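Local coordinates for secreted protein ASP-2 (Necator americanus, PDB 1U53) that is of uncertain molecular function but belongs to the secreted pathogenesis-related-1 (CAP) proteins of the human hookworm and serves as a vaccine antigen, at residues Ser26-Val31 / Ala48-Met53; His134-Val139 / Lys172-Lys177. One frame throughout, in Å; residues are numbered along the deposited sequence.

Contact 1: Ser26-Val31 / Ala48-Met53; sequences SLRSSV and AKMKTM
The guanidinium of Arg28 slides in between two methionines, with Met50 over one face and Met53 over the other. Met50 SD lies over the centre of the group, 3.7 Å from Arg28 CZ. On the opposite face Met53 crosses the arginine at about a right angle: its CG sits off toward the rim, its SD rests against the aliphatic CD, and its CE reaches the far nitrogen, 3.6 Å from Arg28 NH1. Methionine suits both places, because an unbranched chain with a polarisable sulphur can cross close over a flat cation. The two chains do so differently. In Met50 the bend at chi2 (70°) sets SD over the guanidinium, and a second bend at chi3 turns CE toward Val31 CG1, 4.3 Å away; Met53 runs extended.

The edge of the guanidinium is used for hydrogen bonding. Side-on, NE and NH2 of Arg28 both donate to Lys51 O, at 2.9 Å from NE and 2.8 Å from NH2. NE approaches nearly along the C=O axis, whereas NH2 comes in at a C=O...N angle of 132°; for both bonds the oxygen lies within about 6° of the guanidinium plane. NH1 donates to the carbonyls of Met138 and Trp140. Lys51 sends its own amine away, to a salt bridge with Glu142.

The arrangement pins the irregular segment 48-53, which leads into strand 54-55, an outermost strand of the mixed sheet, to the last turns of helix 14-32 in the CAP fold. The carbonyls that accept from this buried group are main-chain ones, so part of its charge is probably shared among several peptide dipoles, and the sandwich of thioethers, together with those bonds, would restrict rotation of the guanidinium.

Contact 2: His134-Val139 / Lys172-Lys177; sequences HYTQMV and KDIYEK
Ile174 reaches the end of helix 133-138 with both branches beyond CB. From CB, which points toward the helix, CG1 passes 4.1 Å from Thr136 CB and carries CD1 on to the threonine methyl, 3.6 Å from Thr136 CG2; the two side chains cross at about a right angle. The other branch, CG2, lies anti to the backbone N and meets Val139 CG2 at 3.8 Å. The same Ile174 CG2 also touches Val139 O. A beta-branched residue can thus touch two helix-end residues at once. Thr136 suits its place by division of labour, its methyl facing Ile174 while OG1 bonds to Asn168.

In the CAP fold this is where the long loop after strand 157-164 packs back on the short helix that precedes strand 145-152. Val139, the first residue to leave helical geometry, also lays its CG2 over one face of the Tyr135 ring, toward the rim.

Beside the isoleucine, Tyr175 brings CD2 to 3.8 Å from Val139 O. The two tyrosine hydroxyls are joined through a water, 2.7 Å from Tyr135 OH in the plane of that ring, which donates to Tyr175 OH at 3.1 Å; the Tyr175 hydroxyl also bonds to Pro45 O.

Overall arrangement
From the N terminus, helix 14-32 comes first, and contact 1 closes the mostly irregular loop that follows it, just before strand 54-55. Contact 2 opens only after that loop is complete: leaving helix 133-138, the chain runs through the hairpin strands 145-152 and 157-164 and returns at 172-177. The two loops are therefore in series, neither nested nor crossed, yet the centres of contacts 1 and 2 are about 10 Å apart, and the contacts touch. Ala48 N probably bonds to Glu176 O, Met50 CE packs on Val139 O, and Val31 packs on Tyr175. Together they join the end of the first helix, the helix before the hairpin and two irregular loops.

Contact 1: Ser26-Val31 / Ala48-Met53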
# COMPACT_ATOMS: atom_id res chain seq x y z
N SER A 26 -8.47 -4.98 -1.50
CA SER A 26 -9.79 -4.37 -1.68
C SER A 26 -9.69 -3.02 -2.41
O SER A 26 -10.44 -2.74 -3.31
CB SER A 26 -10.39 -4.10 -0.30
OG SER A 26 -11.64 -3.41 -0.39
N LEU A 27 -8.79 -2.17 -1.94
CA LEU A 27 -8.67 -0.83 -2.47
C LEU A 27 -8.02 -0.87 -3.85
O LEU A 27 -8.45 -0.11 -4.75
CB LEU A 27 -7.87 0.02 -1.48
CG LEU A 27 -8.61 0.29 -0.17
CD1 LEU A 27 -7.70 0.87 0.91
CD2 LEU A 27 -9.76 1.25 -0.41
N ARG A 28 -7.02 -1.75 -4.04
CA ARG A 28 -6.53 -1.96 -5.43
C ARG A 28 -7.68 -2.33 -6.34
O ARG A 28 -7.75 -1.89 -7.50
CB ARG A 28 -5.44 -3.04 -5.43
CG ARG A 28 -4.20 -2.47 -4.80
CD ARG A 28 -3.15 -3.55 -4.45
NE ARG A 28 -2.49 -4.13 -5.64
CZ ARG A 28 -1.39 -3.63 -6.22
NH1 ARG A 28 -0.81 -2.50 -5.79
NH2 ARG A 28 -0.88 -4.26 -7.27
N SER A 29 -8.57 -3.20 -5.84
CA SER A 29 -9.68 -3.66 -6.68
C SER A 29 -10.63 -2.51 -6.98
O SER A 29 -11.02 -2.30 -8.13
CB SER A 29 -10.44 -4.85 -6.02
OG SER A 29 -11.71 -5.09 -6.66
N SER A 30 -10.99 -1.74 -5.96
CA SER A 30 -11.83 -0.55 -6.21
C SER A 30 -11.25 0.37 -7.28
O SER A 30 -11.96 0.83 -8.15
CB SER A 30 -12.09 0.25 -4.94
OG SER A 30 -11.00 1.07 -4.52
N VAL A 31 -9.96 0.66 -7.20
CA VAL A 31 -9.34 1.52 -8.21
C VAL A 31 -9.44 0.83 -9.58
O VAL A 31 -9.85 1.45 -10.56
CB VAL A 31 -7.85 1.79 -7.85
CG1 VAL A 31 -7.10 2.40 -9.05
CG2 VAL A 31 -7.81 2.63 -6.60
N ALA A 48 -5.86 -2.10 -16.29
CA ALA A 48 -5.95 -3.26 -17.20
C ALA A 48 -5.37 -4.54 -16.60
O ALA A 48 -5.69 -5.65 -17.08
CB ALA A 48 -5.21 -2.96 -18.51
N LYS A 49 -4.49 -4.41 -15.61
CA LYS A 49 -3.77 -5.57 -15.05
C LYS A 49 -3.26 -5.28 -13.64
O LYS A 49 -2.05 -5.43 -13.33
CB LYS A 49 -2.64 -6.04 -15.97
CG LYS A 49 -1.57 -5.00 -16.30
CD LYS A 49 -0.52 -5.61 -17.29
CE LYS A 49 0.24 -6.77 -16.65
NZ LYS A 49 1.34 -7.28 -17.61
N MET A 50 -4.18 -4.83 -12.78
CA MET A 50 -3.78 -4.57 -11.40
C MET A 50 -3.55 -5.90 -10.68
O MET A 50 -4.45 -6.76 -10.60
CB MET A 50 -4.91 -3.78 -10.72
CG MET A 50 -4.65 -3.45 -9.28
SD MET A 50 -3.35 -2.22 -9.03
CE MET A 50 -4.17 -0.70 -9.54
N LYS A 51 -2.35 -6.08 -10.12
CA LYS A 51 -2.00 -7.38 -9.58
C LYS A 51 -2.45 -7.51 -8.12
O LYS A 51 -2.44 -6.53 -7.35
CB LYS A 51 -0.48 -7.62 -9.73
CG LYS A 51 -0.01 -7.43 -11.20
CD LYS A 51 1.39 -8.05 -11.41
CE LYS A 51 1.74 -8.14 -12.93
NZ LYS A 51 3.18 -8.53 -13.05
N THR A 52 -2.86 -8.73 -7.78
CA THR A 52 -3.13 -9.09 -6.38
C THR A 52 -1.83 -9.11 -5.57
O THR A 52 -0.80 -9.68 -6.03
CB THR A 52 -3.78 -10.49 -6.33
OG1 THR A 52 -4.98 -10.50 -7.10
CG2 THR A 52 -4.20 -10.83 -4.92
N MET A 53 -1.88 -8.54 -4.36
CA MET A 53 -0.78 -8.65 -3.42
C MET A 53 -0.88 -9.91 -2.54
O MET A 53 -1.97 -10.45 -2.28
CB MET A 53 -0.70 -7.45 -2.47
CG MET A 53 -0.28 -6.16 -3.13
SD MET A 53 -0.44 -4.81 -1.96
CE MET A 53 0.61 -3.58 -2.72

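Contact 2: His134-Val139 / Lys172-Lys177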
# COMPACT_ATOMS: atom_id res chain seq x y z
N HIS A 134 1.81 8.01 -0.86
CA HIS A 134 1.43 6.82 -0.10
C HIS A 134 0.35 6.05 -0.87
O HIS A 134 0.39 4.84 -0.96
CB HIS A 134 0.91 7.17 1.30
CG HIS A 134 1.88 7.96 2.12
ND1 HIS A 134 1.74 9.32 2.33
CD2 HIS A 134 2.99 7.59 2.80
CE1 HIS A 134 2.73 9.75 3.10
NE2 HIS A 134 3.51 8.72 3.38
N TYR A 135 -0.66 6.75 -1.40
CA TYR A 135 -1.62 6.13 -2.29
C TYR A 135 -1.00 5.44 -3.49
O TYR A 135 -1.34 4.27 -3.78
CB TYR A 135 -2.66 7.19 -2.77
CG TYR A 135 -3.44 6.73 -3.99
CD1 TYR A 135 -4.48 5.83 -3.87
CD2 TYR A 135 -3.10 7.17 -5.27
CE1 TYR A 135 -5.19 5.40 -4.97
CE2 TYR A 135 -3.80 6.74 -6.38
CZ TYR A 135 -4.83 5.85 -6.22
OH TYR A 135 -5.52 5.42 -7.31
N THR A 136 -0.09 6.12 -4.18
CA THR A 136 0.45 5.54 -5.43
C THR A 136 1.23 4.26 -5.12
O THR A 136 1.28 3.35 -5.94
CB THR A 136 1.34 6.55 -6.20
OG1 THR A 136 2.40 6.99 -5.34
CG2 THR A 136 0.54 7.72 -6.63
N GLN A 137 1.86 4.18 -3.94
CA GLN A 137 2.50 2.92 -3.59
C GLN A 137 1.46 1.81 -3.30
O GLN A 137 1.64 0.66 -3.68
CB GLN A 137 3.52 3.11 -2.45
CG GLN A 137 4.16 1.81 -1.98
CD GLN A 137 4.99 1.07 -3.07
OE1 GLN A 137 4.47 0.20 -3.82
NE2 GLN A 137 6.29 1.36 -3.10
N MET A 138 0.34 2.16 -2.65
CA MET A 138 -0.63 1.12 -2.34
C MET A 138 -1.16 0.50 -3.63
O MET A 138 -1.47 -0.69 -3.65
CB MET A 138 -1.83 1.69 -1.57
CG MET A 138 -1.50 1.93 -0.12
SD MET A 138 -2.97 2.51 0.80
CE MET A 138 -3.83 0.93 0.95
N VAL A 139 -1.37 1.31 -4.68
CA VAL A 139 -1.96 0.79 -5.92
C VAL A 139 -0.97 0.64 -7.08
O VAL A 139 -1.38 0.59 -8.24
CB VAL A 139 -3.19 1.63 -6.38
CG1 VAL A 139 -4.29 1.68 -5.24
CG2 VAL A 139 -2.77 3.07 -6.80
N LYS A 172 7.57 6.79 -14.18
CA LYS A 172 6.84 5.61 -14.65
C LYS A 172 5.39 5.72 -14.25
O LYS A 172 5.07 6.44 -13.35
CB LYS A 172 7.36 4.30 -14.03
CG LYS A 172 8.84 4.06 -14.13
CD LYS A 172 9.24 3.82 -15.58
CE LYS A 172 10.74 3.58 -15.66
NZ LYS A 172 11.10 2.19 -15.21
N ASP A 173 4.55 4.94 -14.92
CA ASP A 173 3.10 4.95 -14.65
C ASP A 173 2.78 4.11 -13.43
O ASP A 173 3.28 3.00 -13.26
CB ASP A 173 2.34 4.35 -15.83
CG ASP A 173 2.25 5.29 -17.02
OD1 ASP A 173 2.66 6.46 -16.92
OD2 ASP A 173 1.69 4.86 -18.03
N ILE A 174 1.84 4.61 -12.63
CA ILE A 174 1.41 3.87 -11.43
C ILE A 174 0.81 2.52 -11.80
O ILE A 174 1.09 1.48 -11.20
CB ILE A 174 0.35 4.69 -10.65
CG1 ILE A 174 0.90 6.09 -10.22
CG2 ILE A 174 -0.16 3.88 -9.43
CD1 ILE A 174 -0.26 7.14 -10.07
N TYR A 175 -0.08 2.55 -12.79
CA TYR A 175 -0.55 1.30 -13.39
C TYR A 175 -0.94 1.59 -14.84
O TYR A 175 -1.10 2.74 -15.23
CB TYR A 175 -1.75 0.72 -12.60
CG TYR A 175 -2.93 1.64 -12.35
CD1 TYR A 175 -3.97 1.75 -13.29
CD2 TYR A 175 -3.03 2.43 -11.17
CE1 TYR A 175 -5.09 2.59 -13.07
CE2 TYR A 175 -4.14 3.27 -10.95
CZ TYR A 175 -5.15 3.35 -11.90
OH TYR A 175 -6.21 4.17 -11.67
N GLU A 176 -1.07 0.51 -15.62
CA GLU A 176 -1.56 0.55 -17.00
C GLU A 176 -3.06 0.73 -17.04
O GLU A 176 -3.78 -0.04 -16.42
CB GLU A 176 -1.19 -0.77 -17.70
CG GLU A 176 -1.73 -0.86 -19.12
CD GLU A 176 -1.22 -2.05 -19.91
OE1 GLU A 176 -0.23 -2.73 -19.51
OE2 GLU A 176 -1.81 -2.33 -20.98
N LYS A 177 -3.55 1.70 -17.81
CA LYS A 177 -5.01 1.94 -17.91
C LYS A 177 -5.67 1.01 -18.93
O LYS A 177 -5.11 0.72 -19.98
CB LYS A 177 -5.30 3.38 -18.35
CG LYS A 177 -4.82 4.41 -17.30
CD LYS A 177 -5.24 5.85 -17.64
CE LYS A 177 -4.43 6.49 -18.73
NZ LYS A 177 -5.14 7.85 -19.01
O HOH W 1 -5.06 6.39 -9.77